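Local coordinates for B12-binding domain-containing protein (Kitasatospora setae, PDB 6WTE) that is a methyltransferase (TsrM) of the radical SAM superfamily that binds cobalamin and a [4Fe-4S] cluster and probably methylates tryptophan at C2 by non-radical chemistry, at residues A[32-37]-A[136-141]; A[439-444]-A[470-475]; A[501-506]-A[520-525]. All blocks are in the same frame, centred on the assembly; numbering follows the deposited sequence.

Contact 1 (A[32-37]-A[136-141])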
loop_
_atom_site.group_PDB
_atom_site.type_symbol
_atom_site.label_atom_id
_atom_site.label_comp_id
_atom_site.label_asym_id
_atom_site.label_seq_id
_atom_site.Cartn_x
_atom_site.Cartn_y
_atom_site.Cartn_z
ATOM N N GLU A 32 12.279 6.616 -23.023
ATOM C CA GLU A 32 12.960 5.616 -23.837
ATOM C C GLU A 32 12.388 5.510 -25.243
ATOM O O GLU A 32 12.750 4.587 -25.980
ATOM C CB GLU A 32 12.904 4.249 -23.151
ATOM C CG GLU A 32 13.748 4.162 -21.890
ATOM C CD GLU A 32 15.234 4.279 -22.171
ATOM O OE1 GLU A 32 15.674 3.849 -23.258
ATOM O OE2 GLU A 32 15.962 4.809 -21.305
ATOM N N GLY A 33 11.502 6.422 -25.629
ATOM C CA GLY A 33 11.032 6.492 -26.995
ATOM C C GLY A 33 9.744 5.764 -27.296
ATOM O O GLY A 33 9.398 5.623 -28.478
ATOM N N PHE A 34 9.013 5.315 -26.283
ATOM C CA PHE A 34 7.746 4.640 -26.511
ATOM C C PHE A 34 6.584 5.617 -26.409
ATOM O O PHE A 34 6.664 6.648 -25.732
ATOM C CB PHE A 34 7.554 3.494 -25.514
ATOM C CG PHE A 34 8.550 2.391 -25.690
ATOM C CD1 PHE A 34 8.357 1.413 -26.656
ATOM C CD2 PHE A 34 9.694 2.350 -24.915
ATOM C CE1 PHE A 34 9.285 0.410 -26.833
ATOM C CE2 PHE A 34 10.626 1.352 -25.086
ATOM C CZ PHE A 34 10.421 0.378 -26.046
ATOM N N GLU A 35 5.503 5.286 -27.106
ATOM C CA GLU A 35 4.243 5.991 -26.952
ATOM C C GLU A 35 3.431 5.260 -25.891
ATOM O O GLU A 35 3.325 4.031 -25.927
ATOM C CB GLU A 35 3.484 6.042 -28.278
ATOM C CG GLU A 35 2.172 6.798 -28.220
ATOM C CD GLU A 35 1.418 6.749 -29.535
ATOM O OE1 GLU A 35 1.817 5.961 -30.418
ATOM O OE2 GLU A 35 0.425 7.493 -29.683
ATOM N N VAL A 36 2.884 6.006 -24.932
ATOM C CA VAL A 36 2.166 5.419 -23.810
ATOM C C VAL A 36 0.757 5.985 -23.768
ATOM O O VAL A 36 0.570 7.206 -23.823
ATOM C CB VAL A 36 2.876 5.680 -22.470
ATOM C CG1 VAL A 36 2.146 4.955 -21.365
ATOM C CG2 VAL A 36 4.324 5.245 -22.550
ATOM N N GLU A 37 -0.225 5.104 -23.641
ATOM C CA GLU A 37 -1.599 5.495 -23.372
ATOM C C GLU A 37 -2.087 4.791 -22.114
ATOM O O GLU A 37 -1.782 3.614 -21.891
ATOM C CB GLU A 37 -2.498 5.178 -24.569
ATOM C CG GLU A 37 -2.128 6.019 -25.776
ATOM C CD GLU A 37 -3.037 5.806 -26.966
ATOM O OE1 GLU A 37 -3.535 4.680 -27.160
ATOM O OE2 GLU A 37 -3.248 6.777 -27.710
ATOM N N LEU A 136 11.340 -4.779 -21.325
ATOM C CA LEU A 136 10.301 -5.636 -21.887
ATOM C C LEU A 136 9.685 -5.008 -23.133
ATOM O O LEU A 136 9.559 -5.662 -24.174
ATOM C CB LEU A 136 9.230 -5.918 -20.831
ATOM C CG LEU A 136 8.051 -6.802 -21.264
ATOM C CD1 LEU A 136 8.501 -8.193 -21.701
ATOM C CD2 LEU A 136 7.004 -6.888 -20.160
ATOM N N ALA A 137 9.314 -3.728 -23.050
ATOM C CA ALA A 137 8.751 -3.048 -24.213
ATOM C C ALA A 137 9.727 -3.060 -25.382
ATOM O O ALA A 137 9.319 -3.207 -26.540
ATOM C CB ALA A 137 8.359 -1.612 -23.851
ATOM N N THR A 138 11.023 -2.913 -25.100
ATOM C CA THR A 138 12.007 -2.956 -26.175
ATOM C C THR A 138 12.052 -4.339 -26.814
ATOM O O THR A 138 12.054 -4.459 -28.044
ATOM C CB THR A 138 13.389 -2.560 -25.653
ATOM O OG1 THR A 138 13.351 -1.217 -25.153
ATOM C CG2 THR A 138 14.430 -2.645 -26.762
ATOM N N ALA A 139 12.061 -5.395 -25.997
ATOM C CA ALA A 139 12.110 -6.748 -26.546
ATOM C C ALA A 139 10.878 -7.047 -27.396
ATOM O O ALA A 139 10.992 -7.563 -28.515
ATOM C CB ALA A 139 12.251 -7.768 -25.412
ATOM N N ILE A 140 9.689 -6.724 -26.884
ATOM C CA ILE A 140 8.458 -7.008 -27.620
ATOM C C ILE A 140 8.432 -6.225 -28.929
ATOM O O ILE A 140 8.176 -6.782 -30.007
ATOM C CB ILE A 140 7.225 -6.693 -26.751
ATOM C CG1 ILE A 140 7.288 -7.432 -25.411
ATOM C CG2 ILE A 140 5.942 -7.043 -27.495
ATOM C CD1 ILE A 140 7.397 -8.929 -25.536
ATOM N N SER A 141 8.727 -4.925 -28.854
ATOM C CA SER A 141 8.687 -4.075 -30.039
ATOM C C SER A 141 9.637 -4.576 -31.120
ATOM O O SER A 141 9.329 -4.495 -32.315
ATOM C CB SER A 141 9.031 -2.635 -29.658
ATOM O OG SER A 141 9.133 -1.822 -30.814
#
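In the Rossmann-like, cobalamin-binding domain, Phe-34 at the entrance to edge strand 35-40 lays its ring against Ala-137 and Thr-138 of helix 130-141. Helix 20-31 ends in a Schellman motif with Gly-33 as its C-prime residue, whose positive phi turns the chain into the strand of this beta-alpha-beta unit. Phe-34 CG lies anti to its own carbonyl carbon (chi1 -65°), which sends the ring toward the neighbouring helix. Ala-137 CB sits over one face, 3.8 Å from the ring centroid and 19° off the normal, a CH-pi contact displaced toward the rim; its closest ring atom is Phe-34 CZ at 3.6 Å. Phe-34 CE1 also comes to 3.6 Å from Ala-137 O, which lies out of the ring plane on the same side as Ala-137 CB. Leu-29 packs against the same phenyl group, which thus bridges helices 20-31 and 130-141, and Arg-3 makes a cation-pi contact with it. Replaced by an alanine, Phe-34 would probably give up the cover over Ala-137 and open a gap between the two helices, with Arg-3 deprived of its aromatic partner. Thr-138 OG1, which hydrogen-bonds Cys-134 O one helical turn back, meets the ring in its plane 3.5 Å from Phe-34 CZ. Farther round the rim, Ser-141 CB approaches Phe-34 CE1 to 4.2 Å, while Ser-141 OG bonds Ser-2 O.

Contact 2 (A[439-444]-A[470-475])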
loop_
_atom_site.group_PDB
_atom_site.type_symbol
_atom_site.label_atom_id
_atom_site.label_comp_id
_atom_site.label_asym_id
_atom_site.label_seq_id
_atom_site.Cartn_x
_atom_site.Cartn_y
_atom_site.Cartn_z
ATOM N N ASN A 439 -12.429 -16.842 6.978
ATOM C CA ASN A 439 -13.887 -16.882 7.035
ATOM C C ASN A 439 -14.483 -17.966 6.153
ATOM O O ASN A 439 -15.609 -18.401 6.411
ATOM C CB ASN A 439 -14.477 -15.538 6.616
ATOM C CG ASN A 439 -14.176 -14.435 7.603
ATOM O OD1 ASN A 439 -13.728 -14.688 8.721
ATOM N ND2 ASN A 439 -14.433 -13.203 7.198
ATOM N N THR A 440 -13.774 -18.389 5.107
ATOM C CA THR A 440 -14.280 -19.376 4.161
ATOM C C THR A 440 -13.554 -20.714 4.267
ATOM O O THR A 440 -13.633 -21.534 3.347
ATOM C CB THR A 440 -14.183 -18.828 2.738
ATOM O OG1 THR A 440 -12.825 -18.467 2.467
ATOM C CG2 THR A 440 -15.056 -17.591 2.589
ATOM N N ALA A 441 -12.841 -20.947 5.365
ATOM C CA ALA A 441 -12.076 -22.179 5.511
ATOM C C ALA A 441 -12.999 -23.371 5.722
ATOM O O ALA A 441 -13.903 -23.335 6.561
ATOM C CB ALA A 441 -11.096 -22.061 6.676
ATOM N N ASP A 442 -12.765 -24.435 4.957
ATOM C CA ASP A 442 -13.465 -25.699 5.160
ATOM C C ASP A 442 -12.499 -26.634 5.881
ATOM O O ASP A 442 -11.799 -27.447 5.277
ATOM C CB ASP A 442 -13.940 -26.275 3.830
ATOM C CG ASP A 442 -14.929 -27.411 4.006
ATOM O OD1 ASP A 442 -15.297 -27.710 5.164
ATOM O OD2 ASP A 442 -15.339 -28.006 2.987
ATOM N N GLY A 443 -12.465 -26.499 7.205
ATOM C CA GLY A 443 -11.582 -27.282 8.037
ATOM C C GLY A 443 -10.274 -26.578 8.337
ATOM O O GLY A 443 -10.075 -25.408 7.995
ATOM N N PRO A 444 -9.348 -27.294 8.978
ATOM C CA PRO A 444 -8.088 -26.669 9.399
ATOM C C PRO A 444 -7.258 -26.202 8.214
ATOM O O PRO A 444 -7.158 -26.879 7.188
ATOM C CB PRO A 444 -7.378 -27.789 10.172
ATOM C CG PRO A 444 -8.471 -28.740 10.565
ATOM C CD PRO A 444 -9.457 -28.688 9.439
ATOM N N ASN A 470 -10.920 -21.905 -4.408
ATOM C CA ASN A 470 -11.855 -20.953 -3.832
ATOM C C ASN A 470 -11.107 -19.920 -3.000
ATOM O O ASN A 470 -10.045 -20.200 -2.442
ATOM C CB ASN A 470 -12.881 -21.671 -2.956
ATOM C CG ASN A 470 -13.636 -22.748 -3.710
ATOM O OD1 ASN A 470 -13.492 -23.937 -3.426
ATOM N ND2 ASN A 470 -14.445 -22.337 -4.674
ATOM N N PHE A 471 -11.670 -18.713 -2.922
ATOM C CA PHE A 471 -11.084 -17.687 -2.071
ATOM C C PHE A 471 -11.069 -18.150 -0.624
ATOM O O PHE A 471 -12.089 -18.588 -0.083
ATOM C CB PHE A 471 -11.858 -16.377 -2.189
ATOM C CG PHE A 471 -11.438 -15.536 -3.355
ATOM C CD1 PHE A 471 -10.106 -15.190 -3.530
ATOM C CD2 PHE A 471 -12.370 -15.103 -4.278
ATOM C CE1 PHE A 471 -9.718 -14.408 -4.604
ATOM C CE2 PHE A 471 -11.988 -14.331 -5.356
ATOM C CZ PHE A 471 -10.663 -13.986 -5.518
ATOM N N ARG A 472 -9.897 -18.053 -0.002
ATOM C CA ARG A 472 -9.690 -18.467 1.383
ATOM C C ARG A 472 -8.533 -17.608 1.893
ATOM O O ARG A 472 -7.381 -18.044 1.980
ATOM C CB ARG A 472 -9.407 -19.966 1.486
ATOM C CG ARG A 472 -9.662 -20.553 2.860
ATOM C CD ARG A 472 -8.395 -20.627 3.690
ATOM N NE ARG A 472 -7.523 -21.728 3.289
ATOM C CZ ARG A 472 -6.436 -21.581 2.539
ATOM N NH1 ARG A 472 -6.096 -20.385 2.103
ATOM N NH2 ARG A 472 -5.691 -22.631 2.231
ATOM N N LEU A 473 -8.853 -16.350 2.194
ATOM C CA LEU A 473 -7.858 -15.368 2.611
ATOM C C LEU A 473 -7.454 -15.652 4.050
ATOM O O LEU A 473 -8.300 -15.625 4.950
ATOM C CB LEU A 473 -8.409 -13.952 2.474
ATOM C CG LEU A 473 -8.348 -13.298 1.092
ATOM C CD1 LEU A 473 -9.135 -14.090 0.053
ATOM C CD2 LEU A 473 -8.870 -11.868 1.184
ATOM N N VAL A 474 -6.164 -15.917 4.261
ATOM C CA VAL A 474 -5.651 -16.410 5.537
ATOM C C VAL A 474 -5.291 -15.243 6.445
ATOM O O VAL A 474 -4.749 -14.228 5.985
ATOM C CB VAL A 474 -4.438 -17.324 5.293
ATOM C CG1 VAL A 474 -3.827 -17.750 6.590
ATOM C CG2 VAL A 474 -4.866 -18.548 4.491
ATOM N N CYS A 475 -5.580 -15.393 7.747
ATOM C CA CYS A 475 -5.334 -14.368 8.755
ATOM C C CYS A 475 -4.735 -14.991 10.005
ATOM O O CYS A 475 -4.831 -16.199 10.231
ATOM C CB CYS A 475 -6.620 -13.642 9.158
ATOM S SG CYS A 475 -7.436 -12.829 7.774
HETATM O O HOH W 1 -11.609 -15.626 3.069
#
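Thr-440 OG1 donates a hydrogen bond of 2.7 Å to Phe-471 O, the one direct polar link between segments 439-444 and 470-475. The hydroxyl reaches the carbonyl from the side, at a C=O...O angle of 129°, and lies tilted 23° out of the carbonyl plane. Its chi1 of 57° sets OG1 between the backbone N and the carbonyl carbon, facing the other segment. A water donates to the same Thr-440 OG1 at 3.1 Å and accepts from Leu-473 N at 3.0 Å, so this one hydroxyl serves two residues of the opposing backbone, one directly and one through solvent. Beside the polar link, the aliphatic part of Arg-472 fills the angle between the chains: Arg-472 CG lies 3.8 Å from Thr-440 OG1 and 3.9 Å from Ala-441 CA. The arginine chain then bends at chi2 and chi3, and its NH1 is held by Gln-462 O. Further out, the backbone of Arg-472 bonds that of Met-464, and Ser-438 OG bonds Leu-473 O. Phe-471 packs its ring on Phe-465 and touches Pro-81, while Asn-439 N bonds Gln-79 OE1; Pro-81 and Gln-79 belong to the B12-binding domain. Two loops thus meet beside the short antiparallel strand pair 436-437 and 475-476, which extends the radical SAM sheet through strand 404-412 and here borders the cobalamin-binding domain.

Contact 3 (A[501-506]-A[520-525]). With EDO (1,2-ethanediol), chain O.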
loop_
_atom_site.group_PDB
_atom_site.type_symbol
_atom_site.label_atom_id
_atom_site.label_comp_id
_atom_site.label_asym_id
_atom_site.label_seq_id
_atom_site.Cartn_x
_atom_site.Cartn_y
_atom_site.Cartn_z
ATOM N N ASP A 501 -15.681 -6.100 21.443
ATOM C CA ASP A 501 -14.867 -6.035 22.655
ATOM C C ASP A 501 -13.961 -4.811 22.647
ATOM O O ASP A 501 -13.752 -4.176 23.686
ATOM C CB ASP A 501 -14.015 -7.299 22.800
ATOM C CG ASP A 501 -14.835 -8.540 23.090
ATOM O OD1 ASP A 501 -15.930 -8.414 23.669
ATOM O OD2 ASP A 501 -14.366 -9.646 22.742
ATOM N N LEU A 502 -13.392 -4.482 21.488
ATOM C CA LEU A 502 -12.512 -3.323 21.404
ATOM C C LEU A 502 -13.295 -2.026 21.578
ATOM O O LEU A 502 -12.849 -1.122 22.296
ATOM C CB LEU A 502 -11.755 -3.339 20.076
ATOM C CG LEU A 502 -10.850 -2.144 19.768
ATOM C CD1 LEU A 502 -9.769 -1.992 20.826
ATOM C CD2 LEU A 502 -10.229 -2.290 18.396
ATOM N N TRP A 503 -14.472 -1.924 20.950
ATOM C CA TRP A 503 -15.298 -0.726 21.108
ATOM C C TRP A 503 -15.631 -0.455 22.567
ATOM O O TRP A 503 -15.715 0.704 22.986
ATOM C CB TRP A 503 -16.592 -0.858 20.312
ATOM C CG TRP A 503 -16.497 -0.354 18.928
ATOM C CD1 TRP A 503 -15.881 -0.956 17.875
ATOM C CD2 TRP A 503 -17.038 0.877 18.433
ATOM N NE1 TRP A 503 -16.012 -0.180 16.748
ATOM C CE2 TRP A 503 -16.714 0.954 17.067
ATOM C CE3 TRP A 503 -17.764 1.921 19.017
ATOM C CZ2 TRP A 503 -17.093 2.032 16.268
ATOM C CZ3 TRP A 503 -18.140 2.992 18.223
ATOM C CH2 TRP A 503 -17.803 3.039 16.864
ATOM N N ALA A 504 -15.844 -1.510 23.352
ATOM C CA ALA A 504 -16.211 -1.332 24.751
ATOM C C ALA A 504 -15.102 -0.700 25.579
ATOM O O ALA A 504 -15.366 -0.263 26.705
ATOM C CB ALA A 504 -16.608 -2.675 25.363
ATOM N N LEU A 505 -13.874 -0.650 25.064
ATOM C CA LEU A 505 -12.772 -0.050 25.802
ATOM C C LEU A 505 -12.685 1.463 25.640
ATOM O O LEU A 505 -11.957 2.108 26.402
ATOM C CB LEU A 505 -11.448 -0.680 25.372
ATOM C CG LEU A 505 -11.328 -2.175 25.659
ATOM C CD1 LEU A 505 -9.999 -2.693 25.147
ATOM C CD2 LEU A 505 -11.486 -2.446 27.150
ATOM N N ILE A 506 -13.396 2.049 24.681
ATOM C CA ILE A 506 -13.276 3.471 24.387
ATOM C C ILE A 506 -14.359 4.229 25.138
ATOM O O ILE A 506 -15.546 3.894 25.044
ATOM C CB ILE A 506 -13.363 3.737 22.876
ATOM C CG1 ILE A 506 -12.299 2.920 22.141
ATOM C CG2 ILE A 506 -13.220 5.225 22.586
ATOM C CD1 ILE A 506 -10.879 3.244 22.568
ATOM N N GLU A 520 -21.064 -4.604 9.929
ATOM C CA GLU A 520 -22.459 -4.215 9.735
ATOM C C GLU A 520 -23.199 -4.116 11.065
ATOM O O GLU A 520 -23.104 -5.007 11.914
ATOM C CB GLU A 520 -23.166 -5.222 8.822
ATOM C CG GLU A 520 -22.768 -5.137 7.352
ATOM C CD GLU A 520 -21.382 -5.703 7.068
ATOM O OE1 GLU A 520 -20.762 -6.294 7.983
ATOM O OE2 GLU A 520 -20.912 -5.553 5.920
ATOM N N GLY A 521 -23.948 -3.029 11.232
ATOM C CA GLY A 521 -24.705 -2.771 12.431
ATOM C C GLY A 521 -24.038 -1.827 13.407
ATOM O O GLY A 521 -24.716 -1.294 14.291
ATOM N N MET A 522 -22.738 -1.594 13.262
ATOM C CA MET A 522 -21.996 -0.789 14.218
ATOM C C MET A 522 -22.029 0.684 13.823
ATOM O O MET A 522 -22.324 1.044 12.682
ATOM C CB MET A 522 -20.555 -1.281 14.323
ATOM C CG MET A 522 -20.453 -2.764 14.657
ATOM S SD MET A 522 -18.792 -3.236 15.167
ATOM C CE MET A 522 -18.632 -2.248 16.642
ATOM N N SER A 523 -21.721 1.539 14.795
ATOM C CA SER A 523 -21.781 2.977 14.577
ATOM C C SER A 523 -20.837 3.393 13.455
ATOM O O SER A 523 -19.653 3.047 13.465
ATOM C CB SER A 523 -21.427 3.714 15.867
ATOM O OG SER A 523 -21.574 5.113 15.716
ATOM N N GLU A 524 -21.378 4.122 12.476
ATOM C CA GLU A 524 -20.593 4.712 11.386
ATOM C C GLU A 524 -19.939 3.656 10.502
ATOM O O GLU A 524 -18.923 3.919 9.854
ATOM C CB GLU A 524 -19.535 5.682 11.919
ATOM C CG GLU A 524 -20.094 6.793 12.801
ATOM C CD GLU A 524 -19.039 7.804 13.208
ATOM O OE1 GLU A 524 -19.017 8.913 12.630
ATOM O OE2 GLU A 524 -18.224 7.488 14.097
ATOM N N HIS A 525 -20.500 2.450 10.453
ATOM C CA HIS A 525 -19.980 1.459 9.522
ATOM C C HIS A 525 -20.251 1.907 8.092
ATOM O O HIS A 525 -21.366 2.319 7.759
ATOM C CB HIS A 525 -20.598 0.087 9.766
ATOM C CG HIS A 525 -20.118 -0.955 8.803
ATOM N ND1 HIS A 525 -20.907 -1.454 7.789
ATOM C CD2 HIS A 525 -18.911 -1.555 8.672
ATOM C CE1 HIS A 525 -20.213 -2.333 7.087
ATOM N NE2 HIS A 525 -18.999 -2.413 7.601
HETATM C C1 EDO O . -18.380 8.335 8.200
HETATM O O1 EDO O . -17.080 7.836 7.856
HETATM C C2 EDO O . -18.336 8.920 9.604
HETATM O O2 EDO O . -19.572 9.582 9.911
#
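Trp-503 of helix 491-503 carries its indole across to Met-522 and Ser-523 of the loop that follows strand 514-515. From CB the side chain heads toward that loop, and the five-membered ring begins under the methionine: CG lies 3.7 Å from Met-522 CE. The next atom, Trp-503 CD1, comes to 3.3 Å from Met-522 CE, and NE1 is just as near, which makes this a tight contact. The methyl carbon stands 3.4 Å from the centroid of the five-membered ring and 18° off its normal, a CH-pi contact over one face. Met-522 SD lies farther back, 4.8 Å from the same centroid and oblique to the ring; the bend at chi3 (63°) folds the methyl in over the pyrrole. NE1 also gives its N-H to Pro-517 O, a bond that fixes the rotation of the indole. Beyond the ring fusion, the six-membered ring turns to Ser-523: Trp-503 CZ2 approaches Ser-523 O, and CH2 lies 3.8 Å from Ser-523 CB, which sits obliquely to the ring. His-511 meets the indole with its own ring, the two planes inclined at about 60°. Met-522 and Ser-523 open a type II beta turn closed by His-525 N to Met-522 O at 3.2 Å. Within this turn Glu-524 OE1 forms a salt bridge with Arg-554 NE and accepts a 2.9 Å bond from O2 of an ethanediol, probably a crystallisation additive that also bonds Asn-532. This is a Met-aromatic contact at the surface, joining helix 491-503 to a beta-turn loop beside strand 404-412 of the radical SAM sheet, which Leu-502 of the same helix touches.

Contact 1 is buried and lies in the cobalamin-binding domain, whereas contact 3 sits at the surface on the opposite side of the chain's centre, their centres about 51 Å apart. Contact 2, partly buried, has its centre about 25 Å from that of contact 3. Contacts 1 and 3 share a chemistry, a methyl group over the face of an aromatic ring (CH-pi) without any cross-segment hydrogen bond; contact 2 relies instead on a hydroxyl, a carbonyl and a water between two irregular loops. Contacts 2 and 3 both adjoin helix 491-503, Asn-439 touching its first turn and Trp-503 belonging to the same helix, and both border the sheet containing strand 404-412. Contact 1 belongs to the other sheet.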